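Adhesin (Streptococcus sanguinis SK1 = NCTC 7863, PDB 6VT2) binds sialoglycans through tandem Siglec-like modules and so probably attaches the streptococcus to glycosylated host surfaces. Local coordinates at residues Pro290-Val301 with Ala313-Asn322; Gly362-Tyr370 with Val378-Thr386. All blocks are in the same frame, centred on the assembly; numbering follows the deposited sequence.

Contact 1: residues Pro290-Val301 with Ala313-Asn322; sequences PAGPGGKYTFKV and AKIFRIVFAN. With SIA (N-acetyl-alpha-neuraminic acid), chain C.
The Phe320 ring lies with one face against the backbone of Gly295 and Lys296, where Gly295 C sits 3.3 Å above the ring plane. The rim of Phe320 meets Pro290 O, the acetamido methyl C11 of the sialic acid and the Tyr297 ring. Phe320 and Tyr297 form an offset edge-to-face pair, the edge of Phe320 toward the face of Tyr297, with planes at 67°. Further along, Phe299 CB stands over one face of the Phe316 ring as a CH-pi contact, 3.6 Å from the ring centroid. These two rings are nearly parallel but slid apart. Phe316 holds CG between its backbone N and carbonyl carbon (chi1 70°), which brings the ring under Phe299 CB. The edge of the Phe299 ring meets Phe316 O and Ile318 N. The segments are neighbouring antiparallel strands of a beta hairpin in the second Siglec-like domain, and helix 244-255 covers Tyr297 and Phe299. Backbone bonds join Tyr297 with Ile318, Phe299 with Phe316 and Val301 with Lys314. The sheet face opposite Tyr297, Phe299 and Phe316 carries Lys296, Thr298 and Arg317. Sialic acid binds along the 290-301 segment. Its carboxylate takes Thr298 N at O1A (2.8 Å) and Thr298 OG1 at O1B (2.7 Å). Its N5 donates to Lys296 O (2.8 Å), and its O4 donates to Gly294 O (2.8 Å). Ser248 and Thr249 add further bonds to the sugar. One water accepts from Lys296 NZ and Arg317 NH1 and donates to Thr298 OG1 (2.7 Å). Asp213 forms a salt bridge with Arg317 NH2.

Contact 2: residues Gly362-Tyr370 with Val378-Thr386; sequences GNLPNNVQY and VTVIYPDDT
Leu364 reaches across to Val380 and Tyr382, placing CD1 4.0 Å from Val380 CG1 and CD2 3.6 Å from Tyr382 OH. The contact pairs the two strands of a beta hairpin of the second atypical Rib domain, 369-372 and 378-381, and packs the loop before the first strand on Tyr382 and Pro383. Pro365 sets CD at the edge of the Tyr382 ring, in its plane. A type I turn from Pro365 to Val368 then brings Asn367 beside Pro383. The Asn367 and Pro383 side chains cross at about a right angle, with Asn367 OD1 3.4 Å from Pro383 CG. Val368 runs alongside Tyr382. Val368 CG1 lies anti to the carbonyl carbon (chi1 -81°) and packs 3.5 Å from Tyr382 CD1. The hydroxyl of Tyr382 bonds to Asp393, one of the calcium-site residues. Gln369 and Ile381 are a hydrogen-bonded antiparallel pair, with two bonds of 2.9 Å between Gln369 N and Ile381 O and between Ile381 N and Gln369 O. Tyr370 lies beside Val380, whose CG2 meets the ring edge in plane, while helix 346-360 also touches this tyrosine. A water donates to both Asn367 O (2.6 Å) and Ile381 O (2.7 Å).

How the contacts relate
Both contacts are antiparallel hairpins, and they follow one another along the chain in different domains. Contact 1 is the longer pairing, with aromatic packing on one face and polar side chains on the other. It supplies much of a glycan pocket. Contact 2 has just two strand pairs and relies more on loop packing. Both are partly buried, but contact 2 is the smaller, and Asn367 and Gln369 reach the surface. Its Tyr382 lies close to a bound calcium. The centres are about 25 Å apart, yet the segments touch at the domain junction, where Asn322 CA lies 3.3 Å from Asp384 OD2. Ser389 OG is also hydrogen-bonded to Asn322 OD1 and Ala291 N of contact 1.

Contact 1: residues Pro290-Val301 with Ala313-Asn322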
loop_
_atom_site.group_PDB
_atom_site.type_symbol
_atom_site.label_atom_id
_atom_site.label_comp_id
_atom_site.label_asym_id
_atom_site.label_seq_id
_atom_site.Cartn_x
_atom_site.Cartn_y
_atom_site.Cartn_z
ATOM N N PRO A 290 1.788 43.949 -3.667
ATOM C CA PRO A 290 2.829 44.043 -4.680
ATOM C C PRO A 290 3.870 42.955 -4.544
ATOM O O PRO A 290 4.174 42.468 -3.457
ATOM C CB PRO A 290 3.457 45.410 -4.405
ATOM C CG PRO A 290 3.173 45.670 -2.991
ATOM C CD PRO A 290 1.842 45.031 -2.697
ATOM N N ALA A 291 4.447 42.594 -5.677
ATOM C CA ALA A 291 5.640 41.791 -5.692
ATOM C C ALA A 291 6.819 42.668 -5.308
ATOM O O ALA A 291 6.787 43.898 -5.424
ATOM C CB ALA A 291 5.845 41.178 -7.072
ATOM N N GLY A 292 7.880 42.032 -4.884
ATOM C CA GLY A 292 9.051 42.768 -4.475
ATOM C C GLY A 292 9.681 42.084 -3.300
ATOM O O GLY A 292 9.273 40.987 -2.906
ATOM N N PRO A 293 10.691 42.716 -2.699
ATOM C CA PRO A 293 11.402 42.062 -1.574
ATOM C C PRO A 293 10.506 41.658 -0.438
ATOM O O PRO A 293 10.713 40.599 0.184
ATOM C CB PRO A 293 12.406 43.123 -1.102
ATOM C CG PRO A 293 12.040 44.395 -1.853
ATOM C CD PRO A 293 11.309 43.988 -3.107
ATOM N N GLY A 294 9.505 42.461 -0.159
ATOM C CA GLY A 294 8.560 42.135 0.887
ATOM C C GLY A 294 7.369 41.350 0.444
ATOM O O GLY A 294 6.483 41.078 1.275
ATOM N N GLY A 295 7.295 41.061 -0.859
ATOM C CA GLY A 295 6.154 40.360 -1.416
ATOM C C GLY A 295 6.265 38.869 -1.206
ATOM O O GLY A 295 6.627 38.117 -2.095
ATOM N N LYS A 296 6.034 38.464 0.031
ATOM C CA LYS A 296 6.233 37.095 0.448
ATOM C C LYS A 296 5.595 36.883 1.802
ATOM O O LYS A 296 5.265 37.824 2.531
ATOM C CB LYS A 296 7.698 36.715 0.552
ATOM C CG LYS A 296 8.412 37.552 1.569
ATOM C CD LYS A 296 9.819 37.088 1.931
ATOM C CE LYS A 296 10.495 38.216 2.706
ATOM N NZ LYS A 296 11.821 37.903 3.235
ATOM N N TYR A 297 5.341 35.624 2.074
ATOM C CA TYR A 297 4.936 35.190 3.388
ATOM C C TYR A 297 5.828 34.027 3.765
ATOM O O TYR A 297 6.004 33.076 2.988
ATOM C CB TYR A 297 3.490 34.732 3.434
ATOM C CG TYR A 297 2.475 35.779 3.198
ATOM C CD1 TYR A 297 2.381 36.877 4.032
ATOM C CD2 TYR A 297 1.623 35.715 2.128
ATOM C CE1 TYR A 297 1.449 37.844 3.862
ATOM C CE2 TYR A 297 0.665 36.703 1.943
ATOM C CZ TYR A 297 0.582 37.754 2.795
ATOM O OH TYR A 297 -0.305 38.764 2.629
ATOM N N THR A 298 6.405 34.114 4.948
ATOM C CA THR A 298 7.294 33.086 5.494
ATOM C C THR A 298 6.562 32.348 6.593
ATOM O O THR A 298 6.199 32.947 7.611
ATOM C CB THR A 298 8.561 33.724 6.027
ATOM O OG1 THR A 298 9.153 34.534 4.981
ATOM C CG2 THR A 298 9.568 32.584 6.438
ATOM N N PHE A 299 6.217 31.107 6.313
ATOM C CA PHE A 299 5.435 30.266 7.187
ATOM C C PHE A 299 6.346 29.378 8.005
ATOM O O PHE A 299 7.466 29.065 7.603
ATOM C CB PHE A 299 4.490 29.370 6.375
ATOM C CG PHE A 299 3.503 30.120 5.557
ATOM C CD1 PHE A 299 3.817 30.515 4.268
ATOM C CD2 PHE A 299 2.271 30.425 6.046
ATOM C CE1 PHE A 299 2.945 31.226 3.513
ATOM C CE2 PHE A 299 1.352 31.083 5.258
ATOM C CZ PHE A 299 1.700 31.508 3.992
ATOM N N LYS A 300 5.791 28.886 9.103
ATOM C CA LYS A 300 6.443 27.879 9.920
ATOM C C LYS A 300 5.413 26.784 10.114
ATOM O O LYS A 300 4.277 27.042 10.539
ATOM C CB LYS A 300 6.898 28.493 11.263
ATOM C CG LYS A 300 7.962 29.602 11.072
ATOM C CD LYS A 300 8.818 29.803 12.298
ATOM C CE LYS A 300 8.036 30.391 13.473
ATOM N NZ LYS A 300 8.753 30.188 14.779
ATOM N N VAL A 301 5.817 25.565 9.859
ATOM C CA VAL A 301 4.933 24.416 9.974
ATOM C C VAL A 301 5.612 23.386 10.869
ATOM O O VAL A 301 6.830 23.204 10.824
ATOM C CB VAL A 301 4.560 23.850 8.586
ATOM C CG1 VAL A 301 5.771 23.307 7.858
ATOM C CG2 VAL A 301 3.479 22.872 8.751
ATOM N N ALA A 313 9.759 23.742 14.109
ATOM C CA ALA A 313 9.120 24.627 13.151
ATOM C C ALA A 313 9.983 24.712 11.921
ATOM O O ALA A 313 11.164 25.008 12.019
ATOM C CB ALA A 313 8.932 26.009 13.752
ATOM N N LYS A 314 9.402 24.401 10.763
ATOM C CA LYS A 314 10.111 24.326 9.498
ATOM C C LYS A 314 9.520 25.390 8.579
ATOM O O LYS A 314 8.357 25.551 8.576
ATOM C CB LYS A 314 9.899 22.949 8.885
ATOM C CG LYS A 314 10.260 21.830 9.838
ATOM C CD LYS A 314 11.718 21.675 9.924
ATOM C CE LYS A 314 12.169 20.642 10.940
ATOM N NZ LYS A 314 13.611 20.818 11.210
ATOM N N ILE A 315 10.381 26.044 7.828
ATOM C CA ILE A 315 10.017 27.213 7.006
ATOM C C ILE A 315 9.628 26.774 5.606
ATOM O O ILE A 315 10.181 25.900 5.140
ATOM C CB ILE A 315 11.232 28.137 6.837
ATOM C CG1 ILE A 315 11.589 28.692 8.203
ATOM C CG2 ILE A 315 11.034 29.255 5.823
ATOM C CD1 ILE A 315 10.542 29.522 8.768
ATOM N N PHE A 316 8.622 27.408 5.060
ATOM C CA PHE A 316 8.367 27.448 3.621
ATOM C C PHE A 316 7.806 28.834 3.350
ATOM O O PHE A 316 7.442 29.563 4.277
ATOM C CB PHE A 316 7.450 26.349 3.126
ATOM C CG PHE A 316 6.073 26.494 3.548
ATOM C CD1 PHE A 316 5.673 26.082 4.765
ATOM C CD2 PHE A 316 5.130 27.052 2.730
ATOM C CE1 PHE A 316 4.377 26.241 5.207
ATOM C CE2 PHE A 316 3.830 27.209 3.158
ATOM C CZ PHE A 316 3.431 26.774 4.378
ATOM N N ARG A 317 7.865 29.250 2.081
ATOM C CA ARG A 317 7.372 30.562 1.740
ATOM C C ARG A 317 6.447 30.513 0.551
ATOM O O ARG A 317 6.540 29.649 -0.296
ATOM C CB ARG A 317 8.515 31.545 1.379
ATOM C CG ARG A 317 9.647 31.538 2.435
ATOM C CD ARG A 317 10.592 32.695 2.280
ATOM N NE ARG A 317 11.245 32.667 1.002
ATOM C CZ ARG A 317 12.107 33.612 0.620
ATOM N NH1 ARG A 317 12.397 34.619 1.436
ATOM N NH2 ARG A 317 12.651 33.543 -0.564
ATOM N N ILE A 318 5.551 31.454 0.539
ATOM C CA ILE A 318 4.862 31.868 -0.671
ATOM C C ILE A 318 5.539 33.136 -1.120
ATOM O O ILE A 318 5.630 34.079 -0.345
ATOM C CB ILE A 318 3.357 32.053 -0.429
ATOM C CG1 ILE A 318 2.754 30.677 -0.351
ATOM C CG2 ILE A 318 2.715 32.897 -1.569
ATOM C CD1 ILE A 318 1.303 30.691 0.114
ATOM N N VAL A 319 5.925 33.198 -2.399
ATOM C CA VAL A 319 6.583 34.356 -2.985
ATOM C C VAL A 319 5.724 34.841 -4.136
ATOM O O VAL A 319 5.324 34.057 -4.989
ATOM C CB VAL A 319 8.017 34.051 -3.434
ATOM C CG1 VAL A 319 8.612 35.258 -4.106
ATOM C CG2 VAL A 319 8.814 33.649 -2.168
ATOM N N PHE A 320 5.449 36.124 -4.147
ATOM C CA PHE A 320 4.550 36.714 -5.131
ATOM C C PHE A 320 5.326 37.004 -6.402
ATOM O O PHE A 320 6.484 37.431 -6.369
ATOM C CB PHE A 320 3.920 38.018 -4.634
ATOM C CG PHE A 320 3.400 38.003 -3.230
ATOM C CD1 PHE A 320 3.035 36.838 -2.560
ATOM C CD2 PHE A 320 3.236 39.184 -2.592
ATOM C CE1 PHE A 320 2.593 36.889 -1.236
ATOM C CE2 PHE A 320 2.781 39.245 -1.295
ATOM C CZ PHE A 320 2.478 38.087 -0.624
ATOM N N ALA A 321 4.686 36.802 -7.510
ATOM C CA ALA A 321 5.254 37.167 -8.799
ATOM C C ALA A 321 4.253 37.947 -9.622
ATOM O O ALA A 321 3.058 37.719 -9.574
ATOM C CB ALA A 321 5.687 35.939 -9.547
ATOM N N ASN A 322 4.785 38.829 -10.442
ATOM C CA ASN A 322 3.951 39.538 -11.387
ATOM C C ASN A 322 3.630 38.615 -12.532
ATOM O O ASN A 322 4.464 37.804 -12.947
ATOM C CB ASN A 322 4.674 40.752 -11.933
ATOM C CG ASN A 322 4.941 41.775 -10.910
ATOM O OD1 ASN A 322 4.061 42.169 -10.145
ATOM N ND2 ASN A 322 6.158 42.225 -10.856
HETATM C C1 SIA C . 7.477 37.322 6.138
HETATM C C2 SIA C . 7.371 38.759 6.813
HETATM C C3 SIA C . 7.845 39.914 5.918
HETATM C C4 SIA C . 6.975 40.071 4.672
HETATM C C5 SIA C . 5.500 40.244 5.055
HETATM C C6 SIA C . 5.063 39.141 6.052
HETATM C C7 SIA C . 3.689 39.401 6.701
HETATM C C8 SIA C . 3.489 38.431 7.890
HETATM C C9 SIA C . 2.057 38.457 8.406
HETATM C C10 SIA C . 3.891 41.185 3.415
HETATM C C11 SIA C . 3.101 40.937 2.125
HETATM N N5 SIA C . 4.674 40.168 3.850
HETATM O O1A SIA C . 6.518 36.549 6.424
HETATM O O1B SIA C . 8.481 37.090 5.434
HETATM O O4 SIA C . 7.345 41.220 3.888
HETATM O O6 SIA C . 5.968 39.037 7.151
HETATM O O7 SIA C . 3.582 40.764 7.092
HETATM O O8 SIA C . 3.887 37.105 7.533
HETATM O O9 SIA C . 1.988 37.782 9.666
HETATM O O10 SIA C . 3.817 42.251 4.013
HETATM O O HOH W 1 7.586 39.118 -4.533
HETATM O O HOH W 2 11.701 35.123 4.385
HETATM O O HOH W 3 13.561 37.390 1.114
#

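Contact 2: residues Gly362-Tyr370 with Val378-Thr386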
loop_
_atom_site.group_PDB
_atom_site.type_symbol
_atom_site.label_atom_id
_atom_site.label_comp_id
_atom_site.label_asym_id
_atom_site.label_seq_id
_atom_site.Cartn_x
_atom_site.Cartn_y
_atom_site.Cartn_z
ATOM N N GLY A 362 -4.873 32.896 -26.735
ATOM C CA GLY A 362 -4.380 31.609 -26.301
ATOM C C GLY A 362 -3.030 31.621 -25.632
ATOM O O GLY A 362 -2.631 30.589 -25.076
ATOM N N ASN A 363 -2.333 32.760 -25.627
ATOM C CA ASN A 363 -1.042 32.902 -24.988
ATOM C C ASN A 363 -1.117 33.824 -23.785
ATOM O O ASN A 363 -0.853 33.402 -22.675
ATOM C CB ASN A 363 -0.051 33.444 -26.013
ATOM C CG ASN A 363 1.285 33.735 -25.423
ATOM O OD1 ASN A 363 1.792 32.975 -24.604
ATOM N ND2 ASN A 363 1.858 34.875 -25.787
ATOM N N LEU A 364 -1.462 35.064 -23.987
ATOM C CA LEU A 364 -1.615 36.024 -22.905
ATOM C C LEU A 364 -3.007 35.946 -22.337
ATOM O O LEU A 364 -3.905 35.425 -22.982
ATOM C CB LEU A 364 -1.359 37.420 -23.429
ATOM C CG LEU A 364 -0.015 37.588 -24.115
ATOM C CD1 LEU A 364 0.157 39.012 -24.590
ATOM C CD2 LEU A 364 1.067 37.132 -23.230
ATOM N N PRO A 365 -3.201 36.498 -21.141
ATOM C CA PRO A 365 -4.536 36.558 -20.555
ATOM C C PRO A 365 -5.499 37.228 -21.503
ATOM O O PRO A 365 -5.129 38.141 -22.238
ATOM C CB PRO A 365 -4.328 37.350 -19.267
ATOM C CG PRO A 365 -2.927 37.079 -18.913
ATOM C CD PRO A 365 -2.173 37.013 -20.220
ATOM N N ASN A 366 -6.735 36.754 -21.481
ATOM C CA ASN A 366 -7.742 37.340 -22.329
ATOM C C ASN A 366 -8.050 38.760 -21.921
ATOM O O ASN A 366 -8.668 39.480 -22.714
ATOM C CB ASN A 366 -9.016 36.538 -22.295
ATOM C CG ASN A 366 -8.854 35.132 -22.866
ATOM O OD1 ASN A 366 -8.135 34.899 -23.825
ATOM N ND2 ASN A 366 -9.498 34.209 -22.268
ATOM N N ASN A 367 -7.640 39.162 -20.701
ATOM C CA ASN A 367 -7.864 40.536 -20.214
ATOM C C ASN A 367 -6.561 41.334 -20.130
ATOM O O ASN A 367 -6.461 42.226 -19.371
ATOM C CB ASN A 367 -8.669 40.574 -18.926
ATOM C CG ASN A 367 -7.997 39.877 -17.780
ATOM O OD1 ASN A 367 -7.204 39.019 -17.999
ATOM N ND2 ASN A 367 -8.404 40.204 -16.585
ATOM N N VAL A 368 -5.623 41.035 -21.012
ATOM C CA VAL A 368 -4.456 41.944 -21.158
ATOM C C VAL A 368 -4.930 43.208 -21.857
ATOM O O VAL A 368 -5.886 43.175 -22.602
ATOM C CB VAL A 368 -3.270 41.403 -21.970
ATOM C CG1 VAL A 368 -2.521 40.545 -21.038
ATOM C CG2 VAL A 368 -3.682 40.800 -23.288
ATOM N N GLN A 369 -4.192 44.269 -21.626
ATOM C CA GLN A 369 -4.460 45.535 -22.306
ATOM C C GLN A 369 -3.234 45.811 -23.184
ATOM O O GLN A 369 -2.171 45.559 -22.767
ATOM C CB GLN A 369 -4.701 46.670 -21.326
ATOM C CG GLN A 369 -6.028 46.580 -20.623
ATOM C CD GLN A 369 -7.216 47.143 -21.368
ATOM O OE1 GLN A 369 -7.193 47.377 -22.552
ATOM N NE2 GLN A 369 -8.337 47.254 -20.684
ATOM N N TYR A 370 -3.458 46.243 -24.402
ATOM C CA TYR A 370 -2.404 46.698 -25.279
ATOM C C TYR A 370 -2.493 48.218 -25.416
ATOM O O TYR A 370 -3.589 48.800 -25.583
ATOM C CB TYR A 370 -2.556 46.040 -26.622
ATOM C CG TYR A 370 -2.509 44.564 -26.595
ATOM C CD1 TYR A 370 -1.364 43.880 -26.239
ATOM C CD2 TYR A 370 -3.603 43.829 -26.937
ATOM C CE1 TYR A 370 -1.326 42.520 -26.285
ATOM C CE2 TYR A 370 -3.581 42.485 -26.947
ATOM C CZ TYR A 370 -2.421 41.835 -26.590
ATOM O OH TYR A 370 -2.348 40.517 -26.573
ATOM N N VAL A 378 4.503 48.574 -28.442
ATOM C CA VAL A 378 3.279 48.166 -27.806
ATOM C C VAL A 378 3.596 47.840 -26.366
ATOM O O VAL A 378 4.483 47.032 -26.084
ATOM C CB VAL A 378 2.634 46.973 -28.506
ATOM C CG1 VAL A 378 1.319 46.620 -27.735
ATOM C CG2 VAL A 378 2.328 47.291 -29.904
ATOM N N THR A 379 2.911 48.512 -25.460
ATOM C CA THR A 379 2.962 48.156 -24.050
ATOM C C THR A 379 1.863 47.153 -23.771
ATOM O O THR A 379 0.705 47.415 -24.062
ATOM C CB THR A 379 2.752 49.370 -23.171
ATOM O OG1 THR A 379 3.720 50.343 -23.544
ATOM C CG2 THR A 379 2.964 49.000 -21.699
ATOM N N VAL A 380 2.242 46.018 -23.203
ATOM C CA VAL A 380 1.328 44.974 -22.818
ATOM C C VAL A 380 1.180 45.089 -21.309
ATOM O O VAL A 380 2.164 44.989 -20.571
ATOM C CB VAL A 380 1.887 43.612 -23.207
ATOM C CG1 VAL A 380 0.987 42.508 -22.805
ATOM C CG2 VAL A 380 2.169 43.537 -24.705
ATOM N N ILE A 381 -0.048 45.295 -20.849
ATOM C CA ILE A 381 -0.316 45.478 -19.430
ATOM C C ILE A 381 -1.170 44.326 -18.930
ATOM O O ILE A 381 -2.303 44.120 -19.388
ATOM C CB ILE A 381 -1.003 46.821 -19.186
ATOM C CG1 ILE A 381 -0.171 47.984 -19.809
ATOM C CG2 ILE A 381 -1.250 46.980 -17.746
ATOM C CD1 ILE A 381 -0.886 49.315 -19.671
ATOM N N TYR A 382 -0.608 43.567 -18.017
ATOM C CA TYR A 382 -1.269 42.401 -17.476
ATOM C C TYR A 382 -2.178 42.832 -16.360
ATOM O O TYR A 382 -2.029 43.914 -15.802
ATOM C CB TYR A 382 -0.231 41.427 -16.947
ATOM C CG TYR A 382 0.625 40.906 -18.034
ATOM C CD1 TYR A 382 0.155 39.906 -18.855
ATOM C CD2 TYR A 382 1.885 41.423 -18.256
ATOM C CE1 TYR A 382 0.895 39.452 -19.908
ATOM C CE2 TYR A 382 2.641 40.944 -19.299
ATOM C CZ TYR A 382 2.139 40.011 -20.118
ATOM O OH TYR A 382 2.868 39.551 -21.188
ATOM N N PRO A 383 -3.181 42.029 -16.055
ATOM C CA PRO A 383 -4.256 42.507 -15.179
ATOM C C PRO A 383 -3.868 42.655 -13.706
ATOM O O PRO A 383 -4.676 43.159 -12.932
ATOM C CB PRO A 383 -5.360 41.469 -15.405
ATOM C CG PRO A 383 -4.755 40.355 -16.035
ATOM C CD PRO A 383 -3.576 40.855 -16.819
ATOM N N ASP A 384 -2.671 42.244 -13.311
ATOM C CA ASP A 384 -2.179 42.474 -11.972
ATOM C C ASP A 384 -1.354 43.755 -11.906
ATOM O O ASP A 384 -0.787 44.075 -10.863
ATOM C CB ASP A 384 -1.336 41.306 -11.459
ATOM C CG ASP A 384 -0.128 40.995 -12.304
ATOM O OD1 ASP A 384 -0.152 41.262 -13.514
ATOM O OD2 ASP A 384 0.845 40.444 -11.789
ATOM N N ASP A 385 -1.263 44.503 -13.009
ATOM C CA ASP A 385 -0.482 45.720 -12.990
ATOM C C ASP A 385 -1.036 46.698 -11.969
ATOM O O ASP A 385 -2.220 46.982 -11.966
ATOM C CB ASP A 385 -0.494 46.356 -14.380
ATOM C CG ASP A 385 0.352 47.595 -14.494
ATOM O OD1 ASP A 385 1.580 47.478 -14.551
ATOM O OD2 ASP A 385 -0.232 48.687 -14.538
ATOM N N THR A 386 -0.160 47.236 -11.132
ATOM C CA THR A 386 -0.522 48.277 -10.194
ATOM C C THR A 386 0.665 49.255 -10.130
ATOM O O THR A 386 1.788 48.849 -10.365
ATOM C CB THR A 386 -0.771 47.767 -8.770
ATOM O OG1 THR A 386 0.433 47.237 -8.253
ATOM C CG2 THR A 386 -1.945 46.770 -8.702
HETATM O O HOH W 4 -4.716 43.797 -18.239
#